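Local coordinates for leucine-rich repeat protein TpLRR (Treponema pallidum, PDB 6MLX) that is of unknown function but forms a leucine-rich repeat array, probably in the periplasm, of a kind that often serves protein-protein recognition, at residues 128-133 with 151-156; 158-163 with 179-184. All blocks are in the same frame, centred on the assembly; numbering follows the deposited sequence.

Contact 1. Residues 128-133 with 151-156; sequences LVDVVL and LASVRL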
ATOM      1  N   LEU A 128      -1.549   9.143   6.224  1.00 29.58           N
ATOM      2  CA  LEU A 128      -2.456   8.005   6.250  1.00 29.55           C
ATOM      3  C   LEU A 128      -2.980   7.793   7.669  1.00 29.72           C
ATOM      4  O   LEU A 128      -2.200   7.686   8.617  1.00 29.72           O
ATOM      5  CB  LEU A 128      -1.725   6.770   5.729  1.00 29.24           C
ATOM      6  CG  LEU A 128      -2.445   5.448   5.450  1.00 29.29           C
ATOM      7  CD1 LEU A 128      -3.570   5.625   4.453  1.00 29.17           C
ATOM      8  CD2 LEU A 128      -1.411   4.443   4.928  1.00 29.05           C
ATOM      9  N   VAL A 129      -4.303   7.745   7.815  1.00 29.90           N
ATOM     10  CA  VAL A 129      -4.960   7.742   9.122  1.00 30.12           C
ATOM     11  C   VAL A 129      -5.500   6.352   9.478  1.00 30.01           C
ATOM     12  O   VAL A 129      -5.155   5.799  10.519  1.00 30.01           O
ATOM     13  CB  VAL A 129      -6.080   8.808   9.197  1.00 30.43           C
ATOM     14  CG1 VAL A 129      -6.790   8.695  10.514  1.00 30.63           C
ATOM     15  CG2 VAL A 129      -5.479  10.199   9.015  1.00 30.54           C
ATOM     16  N   ASP A 130      -6.409   5.822   8.670  1.00 29.95           N
ATOM     17  CA  ASP A 130      -7.012   4.518   8.920  1.00 29.85           C
ATOM     18  C   ASP A 130      -6.598   3.571   7.804  1.00 29.54           C
ATOM     19  O   ASP A 130      -6.521   3.976   6.640  1.00 29.47           O
ATOM     20  CB  ASP A 130      -8.556   4.578   8.975  1.00 30.03           C
ATOM     21  CG  ASP A 130      -9.099   5.342  10.184  1.00 30.35           C
ATOM     22  OD1 ASP A 130      -8.427   5.419  11.227  1.00 30.41           O
ATOM     23  OD2 ASP A 130     -10.246   5.840  10.090  1.00 30.54           O
ATOM     24  N   VAL A 131      -6.327   2.312   8.155  1.00 29.35           N
ATOM     25  CA  VAL A 131      -6.206   1.261   7.147  1.00 29.08           C
ATOM     26  C   VAL A 131      -6.932   0.016   7.634  1.00 29.00           C
ATOM     27  O   VAL A 131      -6.863  -0.360   8.811  1.00 29.06           O
ATOM     28  CB  VAL A 131      -4.746   0.931   6.731  1.00 28.88           C
ATOM     29  CG1 VAL A 131      -3.747   1.770   7.451  1.00 29.00           C
ATOM     30  CG2 VAL A 131      -4.424  -0.569   6.856  1.00 28.76           C
ATOM     31  N   VAL A 132      -7.665  -0.584   6.712  1.00 28.93           N
ATOM     32  CA  VAL A 132      -8.395  -1.816   6.935  1.00 28.87           C
ATOM     33  C   VAL A 132      -7.840  -2.825   5.954  1.00 28.62           C
ATOM     34  O   VAL A 132      -7.955  -2.639   4.740  1.00 28.53           O
ATOM     35  CB  VAL A 132      -9.903  -1.626   6.730  1.00 28.89           C
ATOM     36  CG1 VAL A 132     -10.614  -2.969   6.791  1.00 28.73           C
ATOM     37  CG2 VAL A 132     -10.443  -0.645   7.769  1.00 29.22           C
ATOM     38  N   LEU A 133      -7.230  -3.873   6.472  1.00 28.68           N
ATOM     39  CA  LEU A 133      -6.665  -4.899   5.616  1.00 28.52           C
ATOM     40  C   LEU A 133      -7.693  -6.013   5.452  1.00 28.33           C
ATOM     41  O   LEU A 133      -8.086  -6.625   6.453  1.00 28.32           O
ATOM     42  CB  LEU A 133      -5.368  -5.434   6.204  1.00 28.49           C
ATOM     43  CG  LEU A 133      -4.250  -4.388   6.400  1.00 28.77           C
ATOM     44  CD1 LEU A 133      -3.095  -4.921   7.237  1.00 28.75           C
ATOM     45  CD2 LEU A 133      -3.734  -3.868   5.051  1.00 28.65           C
ATOM     46  N   LEU A 151      -0.928   7.472  11.256  1.00 29.81           N
ATOM     47  CA  LEU A 151      -1.663   6.217  11.305  1.00 29.75           C
ATOM     48  C   LEU A 151      -2.227   5.958  12.696  1.00 29.95           C
ATOM     49  O   LEU A 151      -1.468   5.689  13.629  1.00 29.92           O
ATOM     50  CB  LEU A 151      -0.752   5.062  10.894  1.00 29.44           C
ATOM     51  CG  LEU A 151      -1.376   3.671  10.861  1.00 29.33           C
ATOM     52  CD1 LEU A 151      -2.620   3.697   9.989  1.00 29.38           C
ATOM     53  CD2 LEU A 151      -0.355   2.680  10.343  1.00 29.03           C
ATOM     54  N   ALA A 152      -3.552   6.021  12.838  1.00 30.14           N
ATOM     55  CA  ALA A 152      -4.208   5.856  14.126  1.00 30.34           C
ATOM     56  C   ALA A 152      -4.800   4.465  14.330  1.00 30.22           C
ATOM     57  O   ALA A 152      -4.848   3.984  15.465  1.00 30.30           O
ATOM     58  CB  ALA A 152      -5.317   6.905  14.292  1.00 30.63           C
ATOM     59  N   SER A 153      -5.234   3.806  13.261  1.00 30.02           N
ATOM     60  CA  SER A 153      -6.026   2.587  13.363  1.00 29.94           C
ATOM     61  C   SER A 153      -5.684   1.642  12.222  1.00 29.64           C
ATOM     62  O   SER A 153      -5.735   2.038  11.055  1.00 29.58           O
ATOM     63  CB  SER A 153      -7.528   2.909  13.324  1.00 30.14           C
ATOM     64  OG  SER A 153      -8.292   1.722  13.380  1.00 30.04           O
ATOM     65  N   VAL A 154      -5.373   0.395  12.561  1.00 29.46           N
ATOM     66  CA  VAL A 154      -5.107  -0.658  11.587  1.00 29.17           C
ATOM     67  C   VAL A 154      -5.926  -1.881  11.968  1.00 29.09           C
ATOM     68  O   VAL A 154      -5.834  -2.360  13.106  1.00 29.18           O
ATOM     69  CB  VAL A 154      -3.613  -1.041  11.525  1.00 29.21           C
ATOM     70  CG1 VAL A 154      -3.419  -2.261  10.619  1.00 28.97           C
ATOM     71  CG2 VAL A 154      -2.779   0.121  11.034  1.00 29.17           C
ATOM     72  N   ARG A 155      -6.719  -2.386  11.032  1.00 29.23           N
ATOM     73  CA  ARG A 155      -7.378  -3.673  11.200  1.00 29.23           C
ATOM     74  C   ARG A 155      -6.594  -4.707  10.402  1.00 28.99           C
ATOM     75  O   ARG A 155      -6.394  -4.545   9.193  1.00 29.08           O
ATOM     76  CB  ARG A 155      -8.838  -3.638  10.753  1.00 29.13           C
ATOM     77  CG  ARG A 155      -9.590  -4.978  10.963  1.00 29.02           C
ATOM     78  CD  ARG A 155     -10.945  -4.985  10.226  1.00 28.96           C
ATOM     79  NE  ARG A 155     -11.802  -3.877  10.648  1.00 29.16           N
ATOM     80  CZ  ARG A 155     -12.834  -3.403   9.948  1.00 29.14           C
ATOM     81  NH1 ARG A 155     -13.159  -3.935   8.772  1.00 28.95           N
ATOM     82  NH2 ARG A 155     -13.534  -2.383  10.422  1.00 29.45           N
ATOM     83  N   LEU A 156      -6.143  -5.749  11.084  1.00 29.12           N
ATOM     84  CA  LEU A 156      -5.358  -6.803  10.471  1.00 28.90           C
ATOM     85  C   LEU A 156      -6.262  -7.822   9.779  1.00 28.65           C
ATOM     86  O   LEU A 156      -7.443  -7.952  10.120  1.00 28.53           O
ATOM     87  CB  LEU A 156      -4.514  -7.497  11.532  1.00 29.00           C
ATOM     88  CG  LEU A 156      -3.454  -6.640  12.229  1.00 29.23           C
ATOM     89  CD1 LEU A 156      -2.972  -7.360  13.472  1.00 29.27           C
ATOM     90  CD2 LEU A 156      -2.301  -6.366  11.290  1.00 29.11           C
TER
HETATM   91  O   HOH W   1      -8.786   0.609  11.047  1.00 29.62           O
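V131 O is the best-held polar atom, gripped by two hydrogen bonds and one weaker CA-H...O contact. R155 N donates to V131 O at 3.0 Å, in the plane of the carbonyl. A water donates to V131 O at 3.1 Å and also to S153 OG. V154 CA comes to 3.3 Å from V131 O. S153 OG stands anti to its backbone N (chi1 178°) and is also hydrogen-bonded to E176 of the next strand. V131 N bonds almost along the C=O axis of S153, and L133 N binds R155 O, so strands 130-132 and 153-155 run parallel in register. Ahead of them, V129 O takes A152 N at 2.8 Å on a lone pair, plus a weak bond from S153 N. On the buried face, V131 CG1 eclipses its own backbone N (chi1 0°). V131 CG1 presses obliquely on L151 CD1 at 3.4 Å, tighter than usual for carbons. V154 lies alongside V131, pointing the same way. On the face of D130, S153 and V132, R155 extends beside V132 and bends at chi3 (-57°). V132 CG1 touches R155 NH1 at 3.4 Å, and V132 CG2 lies over the centre of one guanidinium face. This is the parallel strand pairing of successive leucine-rich repeats: backbone bonds set the register, aliphatic groups fill the inner face, and the opposite face mixes polar groups and water with aliphatic V132.

Contact 2. Residues 158-163 with 179-184; sequences VGVKNL and NLPEKV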
ATOM      1  N   VAL A 158      -7.848 -11.413   9.304  1.00 28.25           N
ATOM      2  CA  VAL A 158      -8.222 -12.332  10.378  1.00 28.20           C
ATOM      3  C   VAL A 158      -7.175 -13.440  10.565  1.00 28.00           C
ATOM      4  O   VAL A 158      -6.879 -13.843  11.694  1.00 28.09           O
ATOM      5  CB  VAL A 158      -9.639 -12.897  10.125  1.00 28.02           C
ATOM      6  CG1 VAL A 158      -9.605 -14.032   9.144  1.00 27.58           C
ATOM      7  CG2 VAL A 158     -10.267 -13.348  11.412  1.00 27.92           C
ATOM      8  N   GLY A 159      -6.582 -13.933   9.490  1.00 27.94           N
ATOM      9  CA  GLY A 159      -5.736 -15.100   9.679  1.00 27.78           C
ATOM     10  C   GLY A 159      -4.250 -14.835   9.849  1.00 27.88           C
ATOM     11  O   GLY A 159      -3.438 -15.768   9.751  1.00 27.54           O
ATOM     12  N   VAL A 160      -3.882 -13.578  10.118  1.00 28.21           N
ATOM     13  CA  VAL A 160      -2.487 -13.160   9.976  1.00 28.36           C
ATOM     14  C   VAL A 160      -1.589 -13.971  10.900  1.00 28.21           C
ATOM     15  O   VAL A 160      -1.861 -14.122  12.096  1.00 28.32           O
ATOM     16  CB  VAL A 160      -2.343 -11.648  10.225  1.00 28.80           C
ATOM     17  CG1 VAL A 160      -2.961 -11.240  11.538  1.00 29.01           C
ATOM     18  CG2 VAL A 160      -0.884 -11.253  10.188  1.00 28.92           C
ATOM     19  N   LYS A 161      -0.502 -14.505  10.341  1.00 28.37           N
ATOM     20  CA  LYS A 161       0.366 -15.393  11.100  1.00 28.14           C
ATOM     21  C   LYS A 161       1.607 -14.715  11.676  1.00 28.28           C
ATOM     22  O   LYS A 161       2.121 -15.177  12.699  1.00 28.21           O
ATOM     23  CB  LYS A 161       0.782 -16.583  10.228  1.00 27.51           C
ATOM     24  CG  LYS A 161      -0.422 -17.324   9.717  1.00 27.40           C
ATOM     25  CD  LYS A 161      -0.110 -18.736   9.364  1.00 26.87           C
ATOM     26  CE  LYS A 161       0.253 -18.844   7.930  1.00 26.38           C
ATOM     27  NZ  LYS A 161      -0.178 -20.197   7.490  1.00 26.08           N
ATOM     28  N   ASN A 162       2.081 -13.631  11.072  1.00 27.72           N
ATOM     29  CA  ASN A 162       3.239 -12.930  11.595  1.00 27.99           C
ATOM     30  C   ASN A 162       3.071 -11.438  11.358  1.00 28.43           C
ATOM     31  O   ASN A 162       2.440 -11.019  10.385  1.00 28.40           O
ATOM     32  CB  ASN A 162       4.529 -13.398  10.916  1.00 27.57           C
ATOM     33  CG  ASN A 162       4.516 -13.124   9.422  1.00 27.45           C
ATOM     34  OD1 ASN A 162       3.544 -13.427   8.738  1.00 27.30           O
ATOM     35  ND2 ASN A 162       5.597 -12.538   8.912  1.00 27.56           N
ATOM     36  N   LEU A 163       3.651 -10.646  12.250  1.00 28.39           N
ATOM     37  CA  LEU A 163       3.835  -9.216  12.030  1.00 28.75           C
ATOM     38  C   LEU A 163       5.312  -9.001  11.696  1.00 28.74           C
ATOM     39  O   LEU A 163       6.185  -9.191  12.550  1.00 28.78           O
ATOM     40  CB  LEU A 163       3.402  -8.402  13.246  1.00 29.04           C
ATOM     41  CG  LEU A 163       1.939  -8.599  13.656  1.00 29.18           C
ATOM     42  CD1 LEU A 163       1.607  -7.730  14.843  1.00 29.45           C
ATOM     43  CD2 LEU A 163       1.009  -8.285  12.503  1.00 29.04           C
ATOM     44  N   ASN A 179      -8.510  -6.977  15.048  1.00 30.06           N
ATOM     45  CA  ASN A 179      -8.292  -8.333  14.549  1.00 29.82           C
ATOM     46  C   ASN A 179      -6.935  -8.866  14.967  1.00 29.79           C
ATOM     47  O   ASN A 179      -6.255  -9.531  14.189  1.00 29.62           O
ATOM     48  CB  ASN A 179      -8.403  -8.404  13.026  1.00 29.55           C
ATOM     49  CG  ASN A 179      -9.753  -8.780  12.582  1.00 29.36           C
ATOM     50  OD1 ASN A 179     -10.595  -9.114  13.400  1.00 29.50           O
ATOM     51  ND2 ASN A 179      -9.983  -8.751  11.276  1.00 29.13           N
ATOM     52  N   LEU A 180      -6.506  -8.514  16.160  1.00 30.48           N
ATOM     53  CA  LEU A 180      -5.279  -9.090  16.676  1.00 30.48           C
ATOM     54  C   LEU A 180      -5.541 -10.559  16.978  1.00 30.28           C
ATOM     55  O   LEU A 180      -6.536 -10.878  17.637  1.00 30.27           O
ATOM     56  CB  LEU A 180      -4.829  -8.343  17.922  1.00 30.95           C
ATOM     57  CG  LEU A 180      -3.400  -8.550  18.408  1.00 31.03           C
ATOM     58  CD1 LEU A 180      -2.373  -8.325  17.303  1.00 30.92           C
ATOM     59  CD2 LEU A 180      -3.139  -7.609  19.589  1.00 31.39           C
ATOM     60  N   PRO A 181      -4.719 -11.477  16.493  1.00 30.43           N
ATOM     61  CA  PRO A 181      -5.064 -12.900  16.586  1.00 30.06           C
ATOM     62  C   PRO A 181      -4.855 -13.468  17.983  1.00 30.22           C
ATOM     63  O   PRO A 181      -4.264 -12.858  18.877  1.00 30.57           O
ATOM     64  CB  PRO A 181      -4.114 -13.571  15.591  1.00 29.76           C
ATOM     65  CG  PRO A 181      -3.515 -12.443  14.787  1.00 30.00           C
ATOM     66  CD  PRO A 181      -3.525 -11.250  15.667  1.00 30.33           C
ATOM     67  N   GLU A 182      -5.347 -14.692  18.142  1.00 30.47           N
ATOM     68  CA  GLU A 182      -5.111 -15.452  19.355  1.00 30.46           C
ATOM     69  C   GLU A 182      -3.686 -15.977  19.419  1.00 30.44           C
ATOM     70  O   GLU A 182      -3.196 -16.309  20.505  1.00 30.62           O
ATOM     71  CB  GLU A 182      -6.128 -16.590  19.400  1.00 30.21           C
ATOM     72  CG  GLU A 182      -7.523 -16.127  18.954  1.00 30.13           C
ATOM     73  CD  GLU A 182      -8.327 -15.582  20.121  1.00 30.56           C
ATOM     74  OE1 GLU A 182      -8.301 -16.228  21.186  1.00 30.65           O
ATOM     75  OE2 GLU A 182      -8.969 -14.510  19.994  1.00 30.81           O
ATOM     76  N   LYS A 183      -3.008 -16.048  18.280  1.00 30.00           N
ATOM     77  CA  LYS A 183      -1.630 -16.499  18.225  1.00 29.87           C
ATOM     78  C   LYS A 183      -0.996 -15.899  16.978  1.00 29.66           C
ATOM     79  O   LYS A 183      -1.599 -15.910  15.904  1.00 29.54           O
ATOM     80  CB  LYS A 183      -1.565 -18.032  18.209  1.00 29.40           C
ATOM     81  CG  LYS A 183      -0.419 -18.616  17.413  1.00 28.94           C
ATOM     82  CD  LYS A 183      -0.355 -20.130  17.627  1.00 28.60           C
ATOM     83  CE  LYS A 183      -1.487 -20.842  16.856  1.00 28.35           C
ATOM     84  NZ  LYS A 183      -1.198 -20.990  15.372  1.00 28.11           N
ATOM     85  N   VAL A 184       0.207 -15.355  17.129  1.00 29.31           N
ATOM     86  CA  VAL A 184       0.895 -14.681  16.036  1.00 29.20           C
ATOM     87  C   VAL A 184       2.372 -14.641  16.398  1.00 29.12           C
ATOM     88  O   VAL A 184       2.737 -14.746  17.574  1.00 29.28           O
ATOM     89  CB  VAL A 184       0.299 -13.266  15.809  1.00 29.64           C
ATOM     90  CG1 VAL A 184       0.730 -12.331  16.942  1.00 30.06           C
ATOM     91  CG2 VAL A 184       0.676 -12.702  14.434  1.00 29.48           C
TER
HETATM   92  O   HOH W   2      -7.273 -12.528  13.822  1.00 29.19           O
HETATM   93  O   HOH W   3      -2.487 -16.592  13.567  1.00 28.84           O
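N179 opens the segment with a left-handed backbone (phi 61°). Its side-chain atom N179 ND2 lies 3.9 Å from V158 N, which is packing: V158 N is hydrogen-bonded to N135 OD1, and N179 ND2 to L156 O. The main-chain oxygens of V158 and N179 share a water that donates to both, at 2.5 Å to V158 O. The first bond of the L180 side chain points away from 158-163. P181 faces back. P181 CG meets V160 CG1 at 3.5 Å, the two side chains crossing at about a right angle. V160 CG1 takes the crowded place between its backbone N and carbonyl carbon (chi1 53°), and it is this branch that does the touching. K183 contributes its main chain. A second water donates to K183 O at 2.6 Å and also to V160 O, spanning two carbonyls that cannot bond each other. V184 ends the segment and is the most deeply engaged. V184 CG2, anti to the backbone N, comes to 3.4 Å from K161 O, and V184 CA makes a long CA-H...O contact to the same oxygen. V184 CG2 also reaches L163 CG at 4.4 Å. Directly beyond V184, K161 and L163 bond to the backbone of S185, and strands 162-163 and 185-186 pair in parallel. At the other end of the segment, L180 packs on L201, S204 and V205 of helix 199-207, which closes this end of the repeat array.

Contact 1 and contact 2 follow each other along the chain, with centres about 15 Å apart. Both are partly buried. Contact 1 has the larger buried share, including V131, L133, L151 and V154, and joins two strands by direct backbone bonds. Contact 2 is more peripheral, with L163 and V184 its buried residues. It joins the turn and strand 162-163 of a second parallel sheet to the loop before strand 185-186, using waters and small apolar contacts. The N179 amide joins the two contacts and packs on R155 CG. L156 touches L163 and L180 through its two methyls. The chain running from strand 153-155 to strand 162-163 joins the two sheets.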